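Local coordinates for protein ribonucleoside-diphosphate reductase small chain 2 (Saccharomyces cerevisiae, PDB 1JK0) that provides deoxyribonucleotides for DNA synthesis as part of ribonucleotide reductase, being required for folding of the partner small subunit and for assembly with the large subunits, at residues I40-I45 against L108-G113; E25-E30 against A232-K237. All coordinates share one frame; numbering follows the deposited sequence.

Contact 1: I40-I45 against L108-G113; sequences IKYHEI and LQNPEG
I45 and G113 are the residues whose CA atoms come nearest, 6.1 Å apart, between two helix starts, with Y42 as N-cap of helix 43-54 and N110 as N-cap of helix 111-138. The contact illustrates how one carboxylate can hold an incoming turn by its main chain. The E112 chain bends at chi2, and its OE1 accepts from two successive amides: K41 N lies 2.9 Å from OE1 of E112, nearly in line with its C-O bond, whereas Y42 N, 3.0 Å from the same OE1, comes from above the carboxylate plane. The other oxygen, OE2, forms a salt bridge with R34 and accepts a hydrogen bond from ND2 of N110, 3.3 Å away. An alanine in place of E112 would probably leave both amides and N110 ND2 without this acceptor, and R34 without this charged mate. The carboxylate stands almost upright to the Y42 ring (86°), OE2 lying 3.4 Å from CD1 of Y42 at the ring edge. Over one face of that ring the N110 amide stacks, offset toward the rim and only 22° from parallel. I45 meets the N110 amide tip to tip and crosses the E112 side chain at about a right angle, its CG1 packing on CB of E112. A water joins Y42 OH to Q109 O. I45 also packs on F226, L229 and L230 of helix 207-232, while W46 of helix 43-54 touches I40 and E112.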
ATOM      1  N   ILE B  40     -14.752   3.859 -14.453  1.00 28.33           N
ATOM      2  CA  ILE B  40     -15.043   2.824 -13.464  1.00 27.06           C
ATOM      3  C   ILE B  40     -15.954   1.680 -13.895  1.00 27.99           C
ATOM      4  O   ILE B  40     -17.066   1.911 -14.376  1.00 29.18           O
ATOM      5  CB  ILE B  40     -15.617   3.426 -12.155  1.00 25.75           C
ATOM      6  CG1 ILE B  40     -14.486   3.981 -11.298  1.00 26.77           C
ATOM      7  CG2 ILE B  40     -16.313   2.354 -11.330  1.00 24.69           C
ATOM      8  CD1 ILE B  40     -14.230   5.445 -11.489  1.00 32.85           C
ATOM      9  N   LYS B  41     -15.484   0.447 -13.692  1.00 26.67           N
ATOM     10  CA  LYS B  41     -16.268  -0.727 -14.045  1.00 26.90           C
ATOM     11  C   LYS B  41     -17.032  -1.286 -12.846  1.00 26.80           C
ATOM     12  O   LYS B  41     -18.058  -1.949 -13.019  1.00 27.91           O
ATOM     13  CB  LYS B  41     -15.382  -1.821 -14.626  1.00 28.74           C
ATOM     14  CG  LYS B  41     -16.179  -2.944 -15.290  1.00 33.25           C
ATOM     15  CD  LYS B  41     -15.296  -4.138 -15.667  1.00 35.19           C
ATOM     16  CE  LYS B  41     -16.046  -5.104 -16.564  1.00 37.65           C
ATOM     17  NZ  LYS B  41     -16.372  -4.520 -17.899  1.00 37.67           N
ATOM     18  N   TYR B  42     -16.535  -1.030 -11.636  1.00 25.04           N
ATOM     19  CA  TYR B  42     -17.195  -1.518 -10.426  1.00 23.92           C
ATOM     20  C   TYR B  42     -17.650  -0.371  -9.534  1.00 23.79           C
ATOM     21  O   TYR B  42     -17.072  -0.124  -8.460  1.00 24.50           O
ATOM     22  CB  TYR B  42     -16.266  -2.438  -9.640  1.00 24.18           C
ATOM     23  CG  TYR B  42     -15.914  -3.698 -10.389  1.00 26.29           C
ATOM     24  CD1 TYR B  42     -14.797  -3.740 -11.218  1.00 26.86           C
ATOM     25  CD2 TYR B  42     -16.725  -4.837 -10.307  1.00 25.75           C
ATOM     26  CE1 TYR B  42     -14.488  -4.884 -11.960  1.00 29.08           C
ATOM     27  CE2 TYR B  42     -16.427  -5.992 -11.046  1.00 28.05           C
ATOM     28  CZ  TYR B  42     -15.304  -6.006 -11.876  1.00 28.99           C
ATOM     29  OH  TYR B  42     -15.011  -7.112 -12.650  1.00 27.04           O
ATOM     30  N   HIS B  43     -18.723   0.290  -9.971  1.00 20.89           N
ATOM     31  CA  HIS B  43     -19.286   1.441  -9.276  1.00 18.73           C
ATOM     32  C   HIS B  43     -19.577   1.216  -7.807  1.00 18.22           C
ATOM     33  O   HIS B  43     -19.292   2.062  -6.972  1.00 17.78           O
ATOM     34  CB  HIS B  43     -20.551   1.897  -9.993  1.00 17.30           C
ATOM     35  CG  HIS B  43     -20.327   2.260 -11.426  1.00 16.80           C
ATOM     36  ND1 HIS B  43     -19.486   3.280 -11.811  1.00 18.67           N
ATOM     37  CD2 HIS B  43     -20.804   1.716 -12.571  1.00 18.74           C
ATOM     38  CE1 HIS B  43     -19.448   3.345 -13.130  1.00 17.97           C
ATOM     39  NE2 HIS B  43     -20.241   2.407 -13.615  1.00 19.13           N
ATOM     40  N   GLU B  44     -20.153   0.064  -7.511  1.00 20.07           N
ATOM     41  CA  GLU B  44     -20.515  -0.317  -6.155  1.00 21.72           C
ATOM     42  C   GLU B  44     -19.332  -0.390  -5.197  1.00 21.51           C
ATOM     43  O   GLU B  44     -19.324   0.316  -4.188  1.00 21.25           O
ATOM     44  CB  GLU B  44     -21.250  -1.666  -6.165  1.00 23.90           C
ATOM     45  CG  GLU B  44     -21.267  -2.408  -7.527  1.00 25.71           C
ATOM     46  CD  GLU B  44     -19.890  -2.826  -8.056  1.00 21.65           C
ATOM     47  OE1 GLU B  44     -19.710  -4.005  -8.394  1.00 24.47           O
ATOM     48  OE2 GLU B  44     -18.986  -1.991  -8.143  1.00 22.83           O
ATOM     49  N   ILE B  45     -18.336  -1.231  -5.487  1.00 21.13           N
ATOM     50  CA  ILE B  45     -17.198  -1.318  -4.573  1.00 22.30           C
ATOM     51  C   ILE B  45     -16.438   0.006  -4.525  1.00 20.03           C
ATOM     52  O   ILE B  45     -15.903   0.359  -3.472  1.00 18.60           O
ATOM     53  CB  ILE B  45     -16.218  -2.492  -4.912  1.00 25.02           C
ATOM     54  CG1 ILE B  45     -15.559  -2.266  -6.254  1.00 30.34           C
ATOM     55  CG2 ILE B  45     -16.963  -3.816  -4.959  1.00 25.52           C
ATOM     56  CD1 ILE B  45     -14.771  -3.472  -6.725  1.00 36.44           C
ATOM     57  N   LEU B 108      -9.513 -10.668  -5.432  1.00 30.11           N
ATOM     58  CA  LEU B 108     -10.385  -9.683  -6.049  1.00 28.79           C
ATOM     59  C   LEU B 108      -9.600  -8.932  -7.128  1.00 31.24           C
ATOM     60  O   LEU B 108      -8.874  -7.982  -6.826  1.00 33.45           O
ATOM     61  CB  LEU B 108     -10.869  -8.725  -4.970  1.00 24.20           C
ATOM     62  CG  LEU B 108     -12.014  -7.804  -5.357  1.00 23.96           C
ATOM     63  CD1 LEU B 108     -13.201  -8.594  -5.866  1.00 19.07           C
ATOM     64  CD2 LEU B 108     -12.392  -6.989  -4.155  1.00 20.80           C
ATOM     65  N   GLN B 109      -9.760  -9.348  -8.384  1.00 32.30           N
ATOM     66  CA  GLN B 109      -9.020  -8.758  -9.504  1.00 32.93           C
ATOM     67  C   GLN B 109      -9.462  -7.421 -10.116  1.00 32.63           C
ATOM     68  O   GLN B 109      -9.922  -7.389 -11.257  1.00 34.97           O
ATOM     69  CB  GLN B 109      -8.910  -9.782 -10.640  1.00 34.25           C
ATOM     70  CG  GLN B 109      -8.333 -11.131 -10.225  1.00 38.96           C
ATOM     71  CD  GLN B 109      -6.869 -11.054  -9.821  1.00 41.16           C
ATOM     72  OE1 GLN B 109      -5.983 -10.851 -10.657  1.00 42.11           O
ATOM     73  NE2 GLN B 109      -6.609 -11.209  -8.526  1.00 42.97           N
ATOM     74  N   ASN B 110      -9.322  -6.323  -9.379  1.00 30.30           N
ATOM     75  CA  ASN B 110      -9.638  -4.999  -9.908  1.00 27.79           C
ATOM     76  C   ASN B 110      -9.158  -3.871  -8.989  1.00 28.15           C
ATOM     77  O   ASN B 110      -9.083  -4.028  -7.764  1.00 25.54           O
ATOM     78  CB  ASN B 110     -11.129  -4.856 -10.231  1.00 27.61           C
ATOM     79  CG  ASN B 110     -12.013  -5.045  -9.033  1.00 30.63           C
ATOM     80  OD1 ASN B 110     -12.408  -6.163  -8.717  1.00 33.73           O
ATOM     81  ND2 ASN B 110     -12.334  -3.949  -8.349  1.00 30.91           N
ATOM     82  N   PRO B 111      -8.829  -2.707  -9.580  1.00 27.32           N
ATOM     83  CA  PRO B 111      -8.340  -1.524  -8.866  1.00 25.84           C
ATOM     84  C   PRO B 111      -9.319  -1.046  -7.814  1.00 27.06           C
ATOM     85  O   PRO B 111      -8.922  -0.592  -6.741  1.00 29.77           O
ATOM     86  CB  PRO B 111      -8.173  -0.485  -9.971  1.00 26.99           C
ATOM     87  CG  PRO B 111      -8.228  -1.282 -11.262  1.00 28.21           C
ATOM     88  CD  PRO B 111      -9.200  -2.358 -10.961  1.00 26.67           C
ATOM     89  N   GLU B 112     -10.606  -1.132  -8.127  1.00 25.41           N
ATOM     90  CA  GLU B 112     -11.622  -0.693  -7.191  1.00 24.65           C
ATOM     91  C   GLU B 112     -11.486  -1.475  -5.873  1.00 25.23           C
ATOM     92  O   GLU B 112     -11.217  -0.884  -4.826  1.00 23.60           O
ATOM     93  CB  GLU B 112     -13.020  -0.866  -7.811  1.00 24.74           C
ATOM     94  CG  GLU B 112     -13.342   0.069  -9.014  1.00 21.14           C
ATOM     95  CD  GLU B 112     -13.114  -0.571 -10.407  1.00 22.32           C
ATOM     96  OE1 GLU B 112     -13.736  -0.085 -11.388  1.00 20.00           O
ATOM     97  OE2 GLU B 112     -12.308  -1.534 -10.527  1.00 18.44           O
ATOM     98  N   GLY B 113     -11.634  -2.801  -5.932  1.00 25.08           N
ATOM     99  CA  GLY B 113     -11.526  -3.633  -4.738  1.00 22.17           C
ATOM    100  C   GLY B 113     -10.207  -3.565  -3.981  1.00 21.90           C
ATOM    101  O   GLY B 113     -10.185  -3.445  -2.751  1.00 22.38           O
TER
HETATM  102  O   HOH W   1     -12.754  -8.100 -11.167  1.00 19.13           O

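Contact 2: E25-E30 against A232-K237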
ATOM      1  N   GLU B  25     -16.897 -16.256 -12.600  1.00 52.01           N
ATOM      2  CA  GLU B  25     -17.022 -15.070 -11.754  1.00 49.16           C
ATOM      3  C   GLU B  25     -16.077 -13.972 -12.255  1.00 47.32           C
ATOM      4  O   GLU B  25     -14.856 -14.061 -12.112  1.00 45.60           O
ATOM      5  CB  GLU B  25     -16.704 -15.396 -10.290  1.00 49.46           C
ATOM      6  CG  GLU B  25     -17.610 -16.435  -9.620  1.00 50.23           C
ATOM      7  CD  GLU B  25     -19.090 -16.040  -9.550  1.00 51.03           C
ATOM      8  OE1 GLU B  25     -19.412 -14.833  -9.502  1.00 49.93           O
ATOM      9  OE2 GLU B  25     -19.939 -16.957  -9.522  1.00 52.08           O
ATOM     10  N   ILE B  26     -16.668 -12.944 -12.854  1.00 45.83           N
ATOM     11  CA  ILE B  26     -15.937 -11.805 -13.397  1.00 44.45           C
ATOM     12  C   ILE B  26     -15.156 -11.119 -12.284  1.00 43.50           C
ATOM     13  O   ILE B  26     -14.134 -10.481 -12.519  1.00 42.81           O
ATOM     14  CB  ILE B  26     -16.919 -10.785 -14.017  1.00 44.25           C
ATOM     15  CG1 ILE B  26     -17.762 -10.143 -12.914  1.00 43.50           C
ATOM     16  CG2 ILE B  26     -17.851 -11.479 -14.992  1.00 41.82           C
ATOM     17  CD1 ILE B  26     -18.718  -9.084 -13.402  1.00 45.46           C
ATOM     18  N   LEU B  27     -15.664 -11.267 -11.068  1.00 43.77           N
ATOM     19  CA  LEU B  27     -15.076 -10.688  -9.870  1.00 43.72           C
ATOM     20  C   LEU B  27     -13.707 -11.299  -9.609  1.00 45.39           C
ATOM     21  O   LEU B  27     -12.733 -10.594  -9.384  1.00 45.89           O
ATOM     22  CB  LEU B  27     -16.007 -10.959  -8.687  1.00 41.47           C
ATOM     23  CG  LEU B  27     -16.208  -9.879  -7.628  1.00 39.68           C
ATOM     24  CD1 LEU B  27     -16.670  -8.601  -8.280  1.00 37.55           C
ATOM     25  CD2 LEU B  27     -17.221 -10.356  -6.616  1.00 38.53           C
ATOM     26  N   LEU B  28     -13.649 -12.625  -9.647  1.00 48.59           N
ATOM     27  CA  LEU B  28     -12.413 -13.366  -9.413  1.00 50.90           C
ATOM     28  C   LEU B  28     -11.626 -13.477 -10.693  1.00 53.85           C
ATOM     29  O   LEU B  28     -10.457 -13.852 -10.690  1.00 53.75           O
ATOM     30  CB  LEU B  28     -12.733 -14.769  -8.924  1.00 47.98           C
ATOM     31  CG  LEU B  28     -13.569 -14.802  -7.654  1.00 47.34           C
ATOM     32  CD1 LEU B  28     -14.152 -16.197  -7.478  1.00 46.20           C
ATOM     33  CD2 LEU B  28     -12.703 -14.384  -6.465  1.00 45.75           C
ATOM     34  N   MET B  29     -12.292 -13.151 -11.790  1.00 58.70           N
ATOM     35  CA  MET B  29     -11.694 -13.225 -13.110  1.00 63.58           C
ATOM     36  C   MET B  29     -10.716 -12.092 -13.351  1.00 66.13           C
ATOM     37  O   MET B  29     -10.549 -11.199 -12.519  1.00 67.01           O
ATOM     38  CB  MET B  29     -12.790 -13.177 -14.170  1.00 64.89           C
ATOM     39  CG  MET B  29     -12.750 -14.296 -15.182  1.00 66.24           C
ATOM     40  SD  MET B  29     -14.300 -14.327 -16.107  1.00 69.27           S
ATOM     41  CE  MET B  29     -14.020 -12.952 -17.265  1.00 67.92           C
ATOM     42  N   GLU B  30     -10.079 -12.141 -14.515  1.00 69.36           N
ATOM     43  CA  GLU B  30      -9.110 -11.135 -14.920  1.00 71.14           C
ATOM     44  C   GLU B  30      -9.791  -9.824 -15.292  1.00 71.89           C
ATOM     45  O   GLU B  30     -11.006  -9.768 -15.498  1.00 72.21           O
ATOM     46  CB  GLU B  30      -8.300 -11.642 -16.116  1.00 71.87           C
ATOM     47  CG  GLU B  30      -7.491 -12.900 -15.839  1.00 72.13           C
ATOM     48  CD  GLU B  30      -6.810 -13.429 -17.088  1.00 73.81           C
ATOM     49  OE1 GLU B  30      -6.199 -12.614 -17.820  1.00 74.19           O
ATOM     50  OE2 GLU B  30      -6.873 -14.658 -17.331  1.00 73.22           O
ATOM     51  N   ALA B 232     -22.749 -10.439  -2.694  1.00 42.74           N
ATOM     52  CA  ALA B 232     -23.919 -10.082  -3.482  1.00 41.62           C
ATOM     53  C   ALA B 232     -23.665 -10.132  -4.978  1.00 40.96           C
ATOM     54  O   ALA B 232     -24.543 -10.497  -5.748  1.00 42.39           O
ATOM     55  CB  ALA B 232     -24.397  -8.706  -3.093  1.00 40.54           C
ATOM     56  N   HIS B 233     -22.463  -9.778  -5.401  1.00 40.32           N
ATOM     57  CA  HIS B 233     -22.164  -9.785  -6.824  1.00 40.20           C
ATOM     58  C   HIS B 233     -21.682 -11.123  -7.360  1.00 39.68           C
ATOM     59  O   HIS B 233     -21.256 -11.226  -8.504  1.00 39.76           O
ATOM     60  CB  HIS B 233     -21.160  -8.676  -7.138  1.00 40.62           C
ATOM     61  CG  HIS B 233     -21.695  -7.308  -6.864  1.00 39.98           C
ATOM     62  ND1 HIS B 233     -22.998  -7.093  -6.466  1.00 39.88           N
ATOM     63  CD2 HIS B 233     -21.112  -6.088  -6.915  1.00 39.22           C
ATOM     64  CE1 HIS B 233     -23.194  -5.802  -6.280  1.00 39.57           C
ATOM     65  NE2 HIS B 233     -22.065  -5.168  -6.547  1.00 39.81           N
ATOM     66  N   LEU B 234     -21.763 -12.154  -6.534  1.00 39.16           N
ATOM     67  CA  LEU B 234     -21.341 -13.479  -6.947  1.00 38.73           C
ATOM     68  C   LEU B 234     -22.492 -14.152  -7.685  1.00 39.64           C
ATOM     69  O   LEU B 234     -23.616 -14.199  -7.183  1.00 40.56           O
ATOM     70  CB  LEU B 234     -20.939 -14.289  -5.720  1.00 37.68           C
ATOM     71  CG  LEU B 234     -19.503 -14.810  -5.653  1.00 38.31           C
ATOM     72  CD1 LEU B 234     -18.509 -13.819  -6.250  1.00 34.70           C
ATOM     73  CD2 LEU B 234     -19.190 -15.100  -4.204  1.00 36.66           C
ATOM     74  N   ARG B 235     -22.203 -14.663  -8.880  1.00 39.41           N
ATOM     75  CA  ARG B 235     -23.199 -15.321  -9.723  1.00 39.75           C
ATOM     76  C   ARG B 235     -23.672 -16.672  -9.196  1.00 42.07           C
ATOM     77  O   ARG B 235     -24.818 -17.080  -9.413  1.00 42.06           O
ATOM     78  CB  ARG B 235     -22.620 -15.521 -11.108  1.00 36.98           C
ATOM     79  CG  ARG B 235     -22.396 -14.248 -11.850  1.00 36.25           C
ATOM     80  CD  ARG B 235     -21.528 -14.542 -13.035  1.00 35.43           C
ATOM     81  NE  ARG B 235     -21.396 -13.403 -13.920  1.00 32.22           N
ATOM     82  CZ  ARG B 235     -20.802 -13.476 -15.099  1.00 33.61           C
ATOM     83  NH1 ARG B 235     -20.292 -14.633 -15.501  1.00 32.11           N
ATOM     84  NH2 ARG B 235     -20.733 -12.408 -15.878  1.00 34.18           N
ATOM     85  N   THR B 236     -22.763 -17.359  -8.515  1.00 43.83           N
ATOM     86  CA  THR B 236     -23.012 -18.671  -7.943  1.00 44.79           C
ATOM     87  C   THR B 236     -22.900 -18.557  -6.423  1.00 46.71           C
ATOM     88  O   THR B 236     -21.793 -18.474  -5.885  1.00 47.13           O
ATOM     89  CB  THR B 236     -21.948 -19.674  -8.434  1.00 43.91           C
ATOM     90  OG1 THR B 236     -21.638 -19.400  -9.804  1.00 44.20           O
ATOM     91  CG2 THR B 236     -22.444 -21.097  -8.310  1.00 41.70           C
ATOM     92  N   LYS B 237     -24.033 -18.536  -5.733  1.00 47.96           N
ATOM     93  CA  LYS B 237     -24.016 -18.453  -4.278  1.00 49.97           C
ATOM     94  C   LYS B 237     -23.909 -19.881  -3.738  1.00 52.07           C
ATOM     95  O   LYS B 237     -24.268 -20.833  -4.420  1.00 51.12           O
ATOM     96  CB  LYS B 237     -25.305 -17.816  -3.770  1.00 49.71           C
ATOM     97  CG  LYS B 237     -25.674 -16.483  -4.414  1.00 48.29           C
ATOM     98  CD  LYS B 237     -24.954 -15.325  -3.751  1.00 47.27           C
ATOM     99  CE  LYS B 237     -25.660 -14.001  -4.028  1.00 46.27           C
ATOM    100  NZ  LYS B 237     -25.747 -13.701  -5.485  1.00 44.50           N
TER
HETATM  101  O   HOH W   2     -19.203 -18.762  -7.383  1.00 37.06           O
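E25 and R235 run antiparallel past one another, their carboxylate and guanidinium planes 63° apart; E25 bonds the backbone N of R235, while NE of R235 stays 5.0 Å from OE1 of E25. It is an example of a carboxylate that accepts from two backbone N-H groups and a hydroxyl of one loop. CG of E25 stands anti to the carbonyl carbon (chi1 -61°) and the chain bends at chi2, which turns CD toward the loop. OE1 receives R235 N at 2.9 Å through its syn lone pair. OE2 is gripped by T236 twice, by N on the syn side and by OG1, which lies 3.0 Å from OE2 nearly in line with the C-O bond; a water also donates to OE2 and to T236 O. Beyond the acid, the R235 chain extends to lay one guanidinium face against I26, whose CG2 lies over that face, offset toward its rim. L27 and L234 cross at about a right angle, CD2 of L27 3.7 Å from CD1 of L234. L234 also touches Y175 and A176 of helix 175-188, and T236 reaches M18 and A21 of helix 13-21.

From the N terminus, the chain leaves helix 13-21 and enters 25-30, the first half of contact 2, then passes through 40-45, the first half of contact 1, into helix 43-54. Contact 1 closes at 108-113, where helix 111-138 begins; contact 2 closes much later, at 232-237, after helix 207-232. The smaller loop therefore lies wholly within the larger, and the two do not cross. Their centres are about 12 Å apart and they touch directly: Q109 packs on the backbone of M29. Together they bring the N-terminal segment against one end of the helical bundle, a ferritin-clan fold, away from Y131, the predicted active-site residue.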